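Putative exotoxin (superantigen) (Streptococcus pyogenes, PDB 1TY2) binds zinc and probably acts as a superantigen toxin that, as in related streptococcal toxins, bridges MHC class II molecules and T-cell receptors. Local coordinates at residues 163-168 and 198-203; 106-111 and 204-209; 34-39 and 53-58; 16-21 and 73-78. One frame throughout, in Å; residues are numbered along the deposited sequence.

Contact 1: residues 163-168 and 198-203. With ZN (zinc ion), chain D.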
loop_
_atom_site.group_PDB
_atom_site.type_symbol
_atom_site.label_atom_id
_atom_site.label_comp_id
_atom_site.label_asym_id
_atom_site.label_seq_id
_atom_site.Cartn_x
_atom_site.Cartn_y
_atom_site.Cartn_z
ATOM N N ALA A 163 25.352 2.196 10.320
ATOM C CA ALA A 163 26.428 2.408 11.282
ATOM C C ALA A 163 25.948 3.170 12.511
ATOM O O ALA A 163 25.408 4.274 12.402
ATOM C CB ALA A 163 27.578 3.158 10.620
ATOM N N ILE A 164 26.153 2.571 13.681
ATOM C CA ILE A 164 25.759 3.178 14.950
ATOM C C ILE A 164 26.983 3.307 15.856
ATOM O O ILE A 164 27.883 2.471 15.813
ATOM C CB ILE A 164 24.699 2.315 15.674
ATOM C CG1 ILE A 164 23.447 2.196 14.805
ATOM C CG2 ILE A 164 24.357 2.921 17.026
ATOM C CD1 ILE A 164 22.786 3.526 14.497
ATOM N N ASN A 165 27.013 4.358 16.670
ATOM C CA ASN A 165 28.129 4.580 17.586
ATOM C C ASN A 165 28.361 3.329 18.422
ATOM O O ASN A 165 27.417 2.743 18.957
ATOM C CB ASN A 165 27.838 5.764 18.516
ATOM C CG ASN A 165 27.460 7.028 17.760
ATOM O OD1 ASN A 165 28.132 7.422 16.805
ATOM N ND2 ASN A 165 26.382 7.676 18.193
ATOM N N GLY A 166 29.620 2.921 18.532
ATOM C CA GLY A 166 29.946 1.734 19.299
ATOM C C GLY A 166 30.379 0.613 18.379
ATOM O O GLY A 166 30.383 -0.556 18.768
ATOM N N ASN A 167 30.738 0.979 17.151
ATOM C CA ASN A 167 31.182 0.026 16.139
ATOM C C ASN A 167 30.114 -0.994 15.764
ATOM O O ASN A 167 30.422 -2.147 15.463
ATOM C CB ASN A 167 32.436 -0.708 16.621
ATOM C CG ASN A 167 33.584 0.232 16.899
ATOM O OD1 ASN A 167 33.999 0.997 16.026
ATOM N ND2 ASN A 167 34.106 0.183 18.119
ATOM N N LYS A 168 28.855 -0.575 15.778
ATOM C CA LYS A 168 27.777 -1.486 15.426
ATOM C C LYS A 168 27.286 -1.243 14.007
ATOM O O LYS A 168 26.572 -0.274 13.740
ATOM C CB LYS A 168 26.620 -1.356 16.421
ATOM C CG LYS A 168 26.988 -1.793 17.829
ATOM C CD LYS A 168 25.762 -1.967 18.713
ATOM C CE LYS A 168 26.136 -2.658 20.020
ATOM N NZ LYS A 168 24.950 -2.966 20.868
ATOM N N MET A 198 18.146 7.888 16.860
ATOM C CA MET A 198 18.699 8.825 15.889
ATOM C C MET A 198 19.976 9.504 16.396
ATOM O O MET A 198 20.824 9.917 15.599
ATOM C CB MET A 198 17.651 9.882 15.530
ATOM C CG MET A 198 18.082 10.847 14.436
ATOM S SD MET A 198 18.493 10.031 12.868
ATOM C CE MET A 198 16.909 10.090 12.039
ATOM N N LYS A 199 20.116 9.613 17.716
ATOM C CA LYS A 199 21.305 10.241 18.293
ATOM C C LYS A 199 22.500 9.287 18.333
ATOM O O LYS A 199 23.612 9.695 18.662
ATOM C CB LYS A 199 21.005 10.768 19.702
ATOM C CG LYS A 199 20.683 9.707 20.741
ATOM C CD LYS A 199 20.242 10.367 22.052
ATOM C CE LYS A 199 19.960 9.341 23.143
ATOM N NZ LYS A 199 21.158 8.520 23.486
ATOM N N ASP A 200 22.265 8.019 18.002
ATOM C CA ASP A 200 23.330 7.014 17.972
ATOM C C ASP A 200 23.712 6.726 16.523
ATOM O O ASP A 200 24.732 6.093 16.247
ATOM C CB ASP A 200 22.873 5.697 18.608
ATOM C CG ASP A 200 22.661 5.802 20.101
ATOM O OD1 ASP A 200 23.519 6.396 20.787
ATOM O OD2 ASP A 200 21.640 5.272 20.592
ATOM N N PHE A 201 22.879 7.199 15.601
ATOM C CA PHE A 201 23.085 6.979 14.172
ATOM C C PHE A 201 24.246 7.756 13.559
ATOM O O PHE A 201 24.281 8.989 13.606
ATOM C CB PHE A 201 21.795 7.312 13.419
ATOM C CG PHE A 201 21.889 7.117 11.931
ATOM C CD1 PHE A 201 22.004 5.839 11.387
ATOM C CD2 PHE A 201 21.856 8.213 11.072
ATOM C CE1 PHE A 201 22.084 5.657 10.005
ATOM C CE2 PHE A 201 21.938 8.042 9.682
ATOM C CZ PHE A 201 22.051 6.765 9.151
ATOM N N SER A 202 25.184 7.020 12.965
ATOM C CA SER A 202 26.346 7.617 12.311
ATOM C C SER A 202 26.073 7.878 10.829
ATOM O O SER A 202 26.086 9.026 10.378
ATOM C CB SER A 202 27.566 6.703 12.452
ATOM O OG SER A 202 28.637 7.170 11.647
ATOM N N HIS A 203 25.827 6.810 10.076
ATOM C CA HIS A 203 25.541 6.914 8.645
ATOM C C HIS A 203 25.162 5.534 8.125
ATOM O O HIS A 203 25.133 4.561 8.881
ATOM C CB HIS A 203 26.772 7.398 7.881
ATOM C CG HIS A 203 27.900 6.414 7.882
ATOM N ND1 HIS A 203 28.629 6.117 9.014
ATOM C CD2 HIS A 203 28.390 5.619 6.902
ATOM C CE1 HIS A 203 29.519 5.182 8.730
ATOM N NE2 HIS A 203 29.394 4.863 7.455
HETATM ZN ZN ZN D . 29.953 2.770 6.858
HETATM O O HOH W 1 30.956 3.706 5.870
#
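H203 and A163 meet because the histidine's CG sits between its backbone N and carbonyl carbon (chi1 67°), which brings the imidazole alongside the alanine methyl, with H203 CE1 3.4 Å from A163 CB. Next door, F201 CG lies anti to the backbone N (chi1 -180°), and I164 CD1 meets the ring at its edge, 4.0 Å from F201 CD1. The same isoleucine sends its other branch, CG2, against D200 CB. The backbone shows how a classic beta bulge sets up a metal ligand. A163 O accepts from S202 N at 2.8 Å and, weakly, from H203 N at 3.5 Å, so two residues of one strand face one of the other. A163 N bonds to H203 O on one side of the bulge; beyond it, N165 N bonds to D200 O at 2.9 Å. S202 then steadies the histidine: its OG accepts from H203 ND1 at 2.8 Å, in the ring plane, fixing the ring's rotation. This directs NE2 to the zinc ion, 2.2 Å away, which D205 also binds. Strand 157-164 turns back through 165-167 into strand 168-173, which carries H169, known to bind zinc in this protein but not a ligand here. On the other flank, strand 201-209 runs beside strand 105-110, while M198 packs on S102, I104 and I124.

Contact 2: residues 106-111 and 204-209. With ZN (zinc ion), chain D.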
loop_
_atom_site.group_PDB
_atom_site.type_symbol
_atom_site.label_atom_id
_atom_site.label_comp_id
_atom_site.label_asym_id
_atom_site.label_seq_id
_atom_site.Cartn_x
_atom_site.Cartn_y
_atom_site.Cartn_z
ATOM N N GLY A 106 24.663 8.857 3.847
ATOM C CA GLY A 106 25.123 7.517 3.542
ATOM C C GLY A 106 26.055 7.452 2.350
ATOM O O GLY A 106 26.137 8.398 1.564
ATOM N N ASN A 107 26.756 6.328 2.224
ATOM C CA ASN A 107 27.686 6.098 1.121
ATOM C C ASN A 107 27.098 5.057 0.170
ATOM O O ASN A 107 26.663 3.992 0.603
ATOM C CB ASN A 107 29.028 5.575 1.643
ATOM C CG ASN A 107 29.724 6.558 2.563
ATOM O OD1 ASN A 107 30.031 7.681 2.170
ATOM N ND2 ASN A 107 29.979 6.136 3.795
ATOM N N LEU A 108 27.081 5.368 -1.120
ATOM C CA LEU A 108 26.566 4.434 -2.112
ATOM C C LEU A 108 27.731 3.830 -2.889
ATOM O O LEU A 108 28.396 4.525 -3.659
ATOM C CB LEU A 108 25.626 5.144 -3.087
ATOM C CG LEU A 108 25.236 4.330 -4.324
ATOM C CD1 LEU A 108 24.452 3.083 -3.920
ATOM C CD2 LEU A 108 24.409 5.200 -5.248
ATOM N N LEU A 109 27.979 2.543 -2.686
ATOM C CA LEU A 109 29.062 1.871 -3.391
ATOM C C LEU A 109 28.530 0.810 -4.348
ATOM O O LEU A 109 27.601 0.070 -4.014
ATOM C CB LEU A 109 30.028 1.217 -2.401
ATOM C CG LEU A 109 30.720 2.171 -1.424
ATOM C CD1 LEU A 109 29.852 2.378 -0.194
ATOM C CD2 LEU A 109 32.063 1.596 -1.027
ATOM N N ILE A 110 29.133 0.744 -5.531
ATOM C CA ILE A 110 28.755 -0.225 -6.561
ATOM C C ILE A 110 30.025 -0.946 -7.001
ATOM O O ILE A 110 30.960 -0.325 -7.513
ATOM C CB ILE A 110 28.110 0.478 -7.773
ATOM C CG1 ILE A 110 26.797 1.137 -7.339
ATOM C CG2 ILE A 110 27.880 -0.522 -8.901
ATOM C CD1 ILE A 110 26.129 1.970 -8.416
ATOM N N ASP A 111 30.048 -2.258 -6.799
ATOM C CA ASP A 111 31.211 -3.067 -7.133
ATOM C C ASP A 111 32.431 -2.565 -6.365
ATOM O O ASP A 111 33.514 -2.399 -6.922
ATOM C CB ASP A 111 31.481 -3.044 -8.643
ATOM C CG ASP A 111 30.424 -3.793 -9.434
ATOM O OD1 ASP A 111 29.905 -4.808 -8.924
ATOM O OD2 ASP A 111 30.118 -3.378 -10.569
ATOM N N PHE A 204 24.891 5.448 6.828
ATOM C CA PHE A 204 24.534 4.172 6.227
ATOM C C PHE A 204 25.306 3.969 4.931
ATOM O O PHE A 204 25.785 4.930 4.324
ATOM C CB PHE A 204 23.026 4.111 5.956
ATOM C CG PHE A 204 22.585 4.912 4.768
ATOM C CD1 PHE A 204 22.614 4.358 3.491
ATOM C CD2 PHE A 204 22.148 6.223 4.920
ATOM C CE1 PHE A 204 22.214 5.100 2.380
ATOM C CE2 PHE A 204 21.743 6.977 3.816
ATOM C CZ PHE A 204 21.776 6.416 2.544
ATOM N N ASP A 205 25.438 2.711 4.522
ATOM C CA ASP A 205 26.130 2.368 3.287
ATOM C C ASP A 205 25.214 1.480 2.464
ATOM O O ASP A 205 24.415 0.711 3.007
ATOM C CB ASP A 205 27.417 1.580 3.559
ATOM C CG ASP A 205 28.400 2.330 4.431
ATOM O OD1 ASP A 205 28.754 3.479 4.093
ATOM O OD2 ASP A 205 28.827 1.755 5.451
ATOM N N ILE A 206 25.330 1.599 1.152
ATOM C CA ILE A 206 24.564 0.779 0.236
ATOM C C ILE A 206 25.586 0.151 -0.699
ATOM O O ILE A 206 26.257 0.850 -1.463
ATOM C CB ILE A 206 23.562 1.612 -0.585
ATOM C CG1 ILE A 206 22.456 2.133 0.330
ATOM C CG2 ILE A 206 22.980 0.767 -1.709
ATOM C CD1 ILE A 206 21.737 1.037 1.084
ATOM N N TYR A 207 25.713 -1.168 -0.606
ATOM C CA TYR A 207 26.646 -1.930 -1.422
ATOM C C TYR A 207 25.893 -2.700 -2.494
ATOM O O TYR A 207 25.208 -3.674 -2.194
ATOM C CB TYR A 207 27.406 -2.940 -0.560
ATOM C CG TYR A 207 28.339 -2.336 0.460
ATOM C CD1 TYR A 207 29.585 -1.830 0.083
ATOM C CD2 TYR A 207 27.984 -2.283 1.804
ATOM C CE1 TYR A 207 30.460 -1.290 1.029
ATOM C CE2 TYR A 207 28.850 -1.743 2.760
ATOM C CZ TYR A 207 30.085 -1.249 2.368
ATOM O OH TYR A 207 30.940 -0.718 3.313
ATOM N N LEU A 208 26.012 -2.270 -3.740
ATOM C CA LEU A 208 25.347 -2.983 -4.816
ATOM C C LEU A 208 26.409 -3.717 -5.628
ATOM O O LEU A 208 27.510 -3.203 -5.832
ATOM C CB LEU A 208 24.566 -2.010 -5.695
ATOM C CG LEU A 208 23.477 -1.241 -4.942
ATOM C CD1 LEU A 208 22.773 -0.297 -5.901
ATOM C CD2 LEU A 208 22.481 -2.222 -4.313
ATOM N N TRP A 209 26.085 -4.924 -6.077
ATOM C CA TRP A 209 27.031 -5.711 -6.859
ATOM C C TRP A 209 26.442 -6.191 -8.177
ATOM O O TRP A 209 25.253 -6.504 -8.262
ATOM C CB TRP A 209 27.502 -6.915 -6.045
ATOM C CG TRP A 209 27.953 -6.544 -4.674
ATOM C CD1 TRP A 209 27.180 -6.450 -3.552
ATOM C CD2 TRP A 209 29.276 -6.165 -4.284
ATOM N NE1 TRP A 209 27.939 -6.033 -2.485
ATOM C CE2 TRP A 209 29.230 -5.850 -2.905
ATOM C CE3 TRP A 209 30.496 -6.057 -4.964
ATOM C CZ2 TRP A 209 30.362 -5.436 -2.191
ATOM C CZ3 TRP A 209 31.623 -5.643 -4.255
ATOM C CH2 TRP A 209 31.546 -5.338 -2.881
HETATM ZN ZN ZN D . 29.953 2.770 6.858
HETATM O O HOH W 1 30.956 3.706 5.870
#
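From G106 with F204 to I110 with L208, the two strands run parallel in unbroken register, their axes 4.4 Å apart and only 10° from exact alignment. Backbone bonds alternate as a parallel ladder requires: N107 O takes I206 N, I206 O takes L109 N at 2.7 Å, L109 O takes L208 N at 2.8 Å, and L208 O takes D111 N. On one face of the sheet the F204 ring lies against the backbone of G106, whose CA stands 3.5 Å from the ring centroid, nearly on the ring normal, in a CH-pi contact. L108 CD1 follows on this face, 3.5 Å from I206 CG2, beneath helix 131-146. The opposite face carries N107, D205, L109 and Y207; here L109 lies beside Y207, its CD2 3.9 Å from CE1 of the tyrosine. N107 and D205 also lie side by side, amide and carboxylate planes 15° apart, and N107 ND2 donates to D205 OD1 at 2.9 Å. N107 OD1 is itself held by Q114. The carboxylate is thus divided between tasks: OD1 accepts from N107, while OD2 binds the zinc ion at 2.1 Å, so N107 acts as a second-shell residue that probably helps orient the metal ligand.

Contact 3: residues 34-39 and 53-58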
loop_
_atom_site.group_PDB
_atom_site.type_symbol
_atom_site.label_atom_id
_atom_site.label_comp_id
_atom_site.label_asym_id
_atom_site.label_seq_id
_atom_site.Cartn_x
_atom_site.Cartn_y
_atom_site.Cartn_z
ATOM N N THR A 34 0.495 -9.135 24.432
ATOM C CA THR A 34 0.500 -10.578 24.639
ATOM C C THR A 34 1.964 -10.974 24.545
ATOM O O THR A 34 2.837 -10.107 24.497
ATOM C CB THR A 34 -0.269 -11.342 23.547
ATOM O OG1 THR A 34 0.429 -11.217 22.301
ATOM C CG2 THR A 34 -1.670 -10.800 23.405
ATOM N N THR A 35 2.244 -12.268 24.499
ATOM C CA THR A 35 3.633 -12.705 24.409
ATOM C C THR A 35 4.249 -12.437 23.035
ATOM O O THR A 35 5.470 -12.393 22.904
ATOM C CB THR A 35 3.767 -14.219 24.701
ATOM O OG1 THR A 35 2.995 -14.960 23.747
ATOM C CG2 THR A 35 3.265 -14.541 26.100
ATOM N N HIS A 36 3.408 -12.226 22.027
ATOM C CA HIS A 36 3.892 -12.029 20.666
ATOM C C HIS A 36 3.160 -10.986 19.805
ATOM O O HIS A 36 3.458 -10.880 18.620
ATOM C CB HIS A 36 3.806 -13.358 19.930
ATOM C CG HIS A 36 2.394 -13.785 19.689
ATOM N ND1 HIS A 36 1.568 -14.208 20.708
ATOM C CD2 HIS A 36 1.618 -13.711 18.581
ATOM C CE1 HIS A 36 0.343 -14.368 20.239
ATOM N NE2 HIS A 36 0.346 -14.075 18.952
ATOM N N ASP A 37 2.195 -10.254 20.360
ATOM C CA ASP A 37 1.464 -9.247 19.580
ATOM C C ASP A 37 1.261 -7.949 20.381
ATOM O O ASP A 37 1.228 -7.957 21.618
ATOM C CB ASP A 37 0.061 -9.784 19.113
ATOM C CG ASP A 37 0.080 -10.424 17.695
ATOM O OD1 ASP A 37 -1.000 -10.598 17.020
ATOM O OD2 ASP A 37 1.196 -10.766 17.243
ATOM N N PHE A 38 1.154 -6.835 19.655
ATOM C CA PHE A 38 0.859 -5.522 20.227
ATOM C C PHE A 38 -0.526 -5.250 19.642
ATOM O O PHE A 38 -0.758 -5.547 18.474
ATOM C CB PHE A 38 1.760 -4.404 19.666
ATOM C CG PHE A 38 3.161 -4.375 20.205
ATOM C CD1 PHE A 38 3.452 -3.700 21.384
ATOM C CD2 PHE A 38 4.205 -4.956 19.491
ATOM C CE1 PHE A 38 4.773 -3.597 21.847
ATOM C CE2 PHE A 38 5.523 -4.862 19.938
ATOM C CZ PHE A 38 5.809 -4.180 21.117
ATOM N N TYR A 39 -1.447 -4.717 20.435
ATOM C CA TYR A 39 -2.765 -4.347 19.919
ATOM C C TYR A 39 -2.791 -2.854 20.207
ATOM O O TYR A 39 -2.921 -2.430 21.359
ATOM C CB TYR A 39 -3.895 -5.072 20.663
ATOM C CG TYR A 39 -3.941 -6.548 20.361
ATOM C CD1 TYR A 39 -4.231 -7.009 19.070
ATOM C CD2 TYR A 39 -3.642 -7.488 21.347
ATOM C CE1 TYR A 39 -4.214 -8.374 18.772
ATOM C CE2 TYR A 39 -3.623 -8.854 21.059
ATOM C CZ TYR A 39 -3.907 -9.290 19.775
ATOM O OH TYR A 39 -3.883 -10.642 19.507
ATOM N N ASP A 53 -2.429 -4.621 14.675
ATOM C CA ASP A 53 -1.961 -5.841 15.309
ATOM C C ASP A 53 -0.522 -6.064 14.830
ATOM O O ASP A 53 -0.288 -6.459 13.690
ATOM C CB ASP A 53 -2.847 -7.020 14.892
ATOM C CG ASP A 53 -2.405 -8.330 15.511
ATOM O OD1 ASP A 53 -1.239 -8.430 15.943
ATOM O OD2 ASP A 53 -3.226 -9.267 15.556
ATOM N N SER A 54 0.441 -5.790 15.703
ATOM C CA SER A 54 1.846 -5.965 15.358
ATOM C C SER A 54 2.395 -7.246 15.976
ATOM O O SER A 54 2.468 -7.381 17.198
ATOM C CB SER A 54 2.667 -4.767 15.846
ATOM O OG SER A 54 4.051 -5.016 15.690
ATOM N N GLU A 55 2.774 -8.189 15.131
ATOM C CA GLU A 55 3.315 -9.451 15.614
ATOM C C GLU A 55 4.823 -9.311 15.704
ATOM O O GLU A 55 5.454 -8.779 14.787
ATOM C CB GLU A 55 2.953 -10.583 14.655
ATOM C CG GLU A 55 3.211 -11.967 15.227
ATOM C CD GLU A 55 2.875 -13.072 14.245
ATOM O OE1 GLU A 55 1.697 -13.150 13.824
ATOM O OE2 GLU A 55 3.786 -13.859 13.895
ATOM N N VAL A 56 5.398 -9.785 16.802
ATOM C CA VAL A 56 6.840 -9.695 16.996
ATOM C C VAL A 56 7.427 -10.969 17.584
ATOM O O VAL A 56 6.698 -11.897 17.944
ATOM C CB VAL A 56 7.202 -8.525 17.933
ATOM C CG1 VAL A 56 6.780 -7.197 17.302
ATOM C CG2 VAL A 56 6.521 -8.713 19.280
ATOM N N GLU A 57 8.754 -11.007 17.663
ATOM C CA GLU A 57 9.463 -12.150 18.229
ATOM C C GLU A 57 9.331 -12.099 19.744
ATOM O O GLU A 57 8.876 -11.102 20.300
ATOM C CB GLU A 57 10.941 -12.106 17.835
ATOM C CG GLU A 57 11.262 -12.870 16.567
ATOM C CD GLU A 57 12.602 -12.476 15.975
ATOM O OE1 GLU A 57 13.549 -12.222 16.755
ATOM O OE2 GLU A 57 12.706 -12.429 14.731
ATOM N N SER A 58 9.730 -13.176 20.409
ATOM C CA SER A 58 9.651 -13.246 21.862
ATOM C C SER A 58 10.535 -12.186 22.508
ATOM O O SER A 58 11.443 -11.647 21.874
ATOM C CB SER A 58 10.104 -14.627 22.344
ATOM O OG SER A 58 9.398 -15.658 21.675
HETATM O O HOH W 2 7.335 -10.406 22.416
#
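F38 and S54 are the middle of three bridged pairs between strands 37-41 and 51-55 of the OB-fold barrel, and the phenylalanine is buried, consistent with a place on the barrel's inner face. Its CB starts 3.9 Å from S54 CB. Because CG lies anti to the carbonyl carbon (chi1 -76°), the ring runs on along the neighbouring strand: CD2 passes S54 OG at 3.8 Å, and CE2 reaches V56 CG1 at 3.7 Å. The valine methyl lies in the ring plane, at the edge, and the two side chains cross at about a right angle. Beyond the contact the ring meets F64 edge-to-face, and S54 OG bonds to G89 O of strand 84-93. The face with D37, Y39, D53 and E55 is rich in carboxylates. D37 and D53 turn their carboxylates almost perpendicular, 83° apart, with D37 OD1 modelled only 2.4 Å from D53 OD1; a spacing so short is doubtful in detail. D37 OD2 lies beside E55 CG, whereas E55 OE2 forms a salt bridge with K191. The approach to the strand is shaped by an ST turn, T34 OG1 accepting from H36 N, extended to an ST motif by D37 N. Past the last backbone bond, V56 N to H36 O, water 2 bridges the diverging chains by donating to T35 O at 2.8 Å and E57 O at 2.7 Å.

Contact 4: residues 16-21 and 73-78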
loop_
_atom_site.group_PDB
_atom_site.type_symbol
_atom_site.label_atom_id
_atom_site.label_comp_id
_atom_site.label_asym_id
_atom_site.label_seq_id
_atom_site.Cartn_x
_atom_site.Cartn_y
_atom_site.Cartn_z
ATOM N N TYR A 16 7.553 -5.967 -6.257
ATOM C CA TYR A 16 6.139 -5.981 -5.906
ATOM C C TYR A 16 5.951 -5.825 -4.397
ATOM O O TYR A 16 5.114 -5.047 -3.940
ATOM C CB TYR A 16 5.496 -7.300 -6.340
ATOM C CG TYR A 16 4.397 -7.762 -5.406
ATOM C CD1 TYR A 16 3.166 -7.098 -5.352
ATOM C CD2 TYR A 16 4.610 -8.830 -4.528
ATOM C CE1 TYR A 16 2.175 -7.487 -4.443
ATOM C CE2 TYR A 16 3.629 -9.225 -3.616
ATOM C CZ TYR A 16 2.417 -8.548 -3.579
ATOM O OH TYR A 16 1.456 -8.927 -2.666
ATOM N N ALA A 17 6.730 -6.577 -3.627
ATOM C CA ALA A 17 6.600 -6.552 -2.178
ATOM C C ALA A 17 6.710 -5.152 -1.589
ATOM O O ALA A 17 5.869 -4.742 -0.787
ATOM C CB ALA A 17 7.656 -7.484 -1.534
ATOM N N TYR A 18 7.735 -4.420 -2.015
ATOM C CA TYR A 18 7.996 -3.085 -1.501
ATOM C C TYR A 18 7.307 -1.884 -2.160
ATOM O O TYR A 18 7.539 -0.748 -1.745
ATOM C CB TYR A 18 9.513 -2.867 -1.428
ATOM C CG TYR A 18 10.164 -3.604 -0.263
ATOM C CD1 TYR A 18 10.141 -3.063 1.024
ATOM C CD2 TYR A 18 10.777 -4.847 -0.444
ATOM C CE1 TYR A 18 10.710 -3.733 2.104
ATOM C CE2 TYR A 18 11.348 -5.536 0.633
ATOM C CZ TYR A 18 11.310 -4.970 1.906
ATOM O OH TYR A 18 11.864 -5.629 2.981
ATOM N N GLU A 19 6.488 -2.108 -3.186
ATOM C CA GLU A 19 5.747 -0.993 -3.787
ATOM C C GLU A 19 4.434 -1.024 -3.015
ATOM O O GLU A 19 3.428 -1.556 -3.481
ATOM C CB GLU A 19 5.488 -1.202 -5.289
ATOM C CG GLU A 19 6.734 -1.078 -6.170
ATOM C CD GLU A 19 6.426 -0.547 -7.570
ATOM O OE1 GLU A 19 5.362 -0.890 -8.133
ATOM O OE2 GLU A 19 7.262 0.208 -8.115
ATOM N N ILE A 20 4.458 -0.455 -1.816
ATOM C CA ILE A 20 3.294 -0.470 -0.944
ATOM C C ILE A 20 3.205 0.769 -0.064
ATOM O O ILE A 20 4.205 1.434 0.197
ATOM C CB ILE A 20 3.374 -1.711 -0.035
ATOM C CG1 ILE A 20 2.169 -1.794 0.897
ATOM C CG2 ILE A 20 4.652 -1.645 0.796
ATOM C CD1 ILE A 20 2.217 -3.017 1.786
ATOM N N ILE A 21 2.000 1.072 0.395
ATOM C CA ILE A 21 1.787 2.208 1.277
ATOM C C ILE A 21 1.906 1.644 2.688
ATOM O O ILE A 21 1.231 0.674 3.037
ATOM C CB ILE A 21 0.388 2.816 1.088
ATOM C CG1 ILE A 21 0.225 3.305 -0.354
ATOM C CG2 ILE A 21 0.188 3.965 2.054
ATOM C CD1 ILE A 21 1.145 4.444 -0.730
ATOM N N PHE A 73 5.221 2.256 12.338
ATOM C CA PHE A 73 5.663 2.314 10.951
ATOM C C PHE A 73 5.953 0.878 10.555
ATOM O O PHE A 73 6.998 0.320 10.892
ATOM C CB PHE A 73 6.913 3.179 10.741
ATOM C CG PHE A 73 7.101 3.604 9.299
ATOM C CD1 PHE A 73 6.815 4.907 8.897
ATOM C CD2 PHE A 73 7.508 2.679 8.336
ATOM C CE1 PHE A 73 6.931 5.291 7.544
ATOM C CE2 PHE A 73 7.627 3.047 6.983
ATOM C CZ PHE A 73 7.339 4.351 6.590
ATOM N N GLY A 74 5.000 0.284 9.849
ATOM C CA GLY A 74 5.141 -1.093 9.429
ATOM C C GLY A 74 4.482 -1.343 8.094
ATOM O O GLY A 74 3.564 -0.629 7.684
ATOM N N LEU A 75 4.958 -2.365 7.401
ATOM C CA LEU A 75 4.406 -2.698 6.097
ATOM C C LEU A 75 3.378 -3.804 6.289
ATOM O O LEU A 75 3.695 -4.869 6.821
ATOM C CB LEU A 75 5.526 -3.160 5.166
ATOM C CG LEU A 75 6.776 -2.271 5.187
ATOM C CD1 LEU A 75 7.826 -2.824 4.241
ATOM C CD2 LEU A 75 6.401 -0.838 4.803
ATOM N N PRO A 76 2.130 -3.565 5.864
ATOM C CA PRO A 76 1.086 -4.584 6.018
ATOM C C PRO A 76 1.424 -5.835 5.217
ATOM O O PRO A 76 1.842 -5.739 4.071
ATOM C CB PRO A 76 -0.165 -3.871 5.514
ATOM C CG PRO A 76 0.379 -2.968 4.445
ATOM C CD PRO A 76 1.623 -2.400 5.109
ATOM N N TYR A 77 1.252 -7.005 5.823
ATOM C CA TYR A 77 1.570 -8.251 5.134
ATOM C C TYR A 77 0.339 -9.029 4.688
ATOM O O TYR A 77 0.445 -9.958 3.897
ATOM C CB TYR A 77 2.479 -9.137 6.009
ATOM C CG TYR A 77 1.885 -9.588 7.334
ATOM C CD1 TYR A 77 1.075 -10.723 7.409
ATOM C CD2 TYR A 77 2.148 -8.886 8.511
ATOM C CE1 TYR A 77 0.548 -11.151 8.622
ATOM C CE2 TYR A 77 1.626 -9.300 9.730
ATOM C CZ TYR A 77 0.828 -10.435 9.780
ATOM O OH TYR A 77 0.325 -10.856 10.985
ATOM N N ILE A 78 -0.827 -8.643 5.184
ATOM C CA ILE A 78 -2.064 -9.316 4.801
ATOM C C ILE A 78 -3.253 -8.417 5.090
ATOM O O ILE A 78 -3.178 -7.560 5.967
ATOM C CB ILE A 78 -2.236 -10.659 5.565
ATOM C CG1 ILE A 78 -3.285 -11.515 4.865
ATOM C CG2 ILE A 78 -2.674 -10.413 7.019
ATOM C CD1 ILE A 78 -2.947 -11.823 3.418
#
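The Y18 ring receives L75 at a slant, the methyl CD1 of the leucine lying 3.7 Å from Y18 CE1, and the two side chains cross at about a right angle. F187 meets the same tyrosine edge-to-face, and Y18 OH is engaged by Y190 and K189. I20 comes end-on at the pyrrolidine of P76: a fully extended chain, with CG1 anti to the backbone N (chi1 -179°), carries CD1 to 3.2 Å from P76 CG and 3.4 Å from P76 CD, tighter than normal van der Waals spacing. The branch methyl I20 CG2 turns instead to the leucine, more loosely, at 4.4 Å from L75 CD2. P76 CD also lies 3.7 Å from I21 O, a buried carbonyl oxygen with no partner in the model; proline has no N-H to offer it. No hydrogen bond joins the two segments. The path from helix to I20 bends through an inverse gamma turn centred on E19, whose carbonyl O bonds to R183 of the second subunit, and P76 packs on I21 of that subunit. L75 further touches F136 of helix 131-146 and F187 of helix 183-187. An apolar join of this kind, where the end of the N-terminal helix meets the OB-fold chain beside the long helix of the beta-grasp domain, is characteristic of the two-domain superantigen fold.

Contacts 1 and 2 share strand 201-209 and one sheet of the beta-grasp domain, and they touch where H203 meets N107; contact 1 is a surface contact, contact 2 partly buried, and together they supply both protein ligands of the zinc ion seen here. Contacts 3 and 4 belong to the OB-fold part, touching through E55 and Y77, with contact 3 nested in the chain loop closed by contact 4. The chemistry follows the position: bulged antiparallel in contact 1, regular parallel in contact 2, antiparallel and acidic in contact 3. Contact 4, its touching residues all buried, its centre about 9 Å from the chain's centre, lacks hydrogen bonds between its segments and rests mainly on apolar contacts.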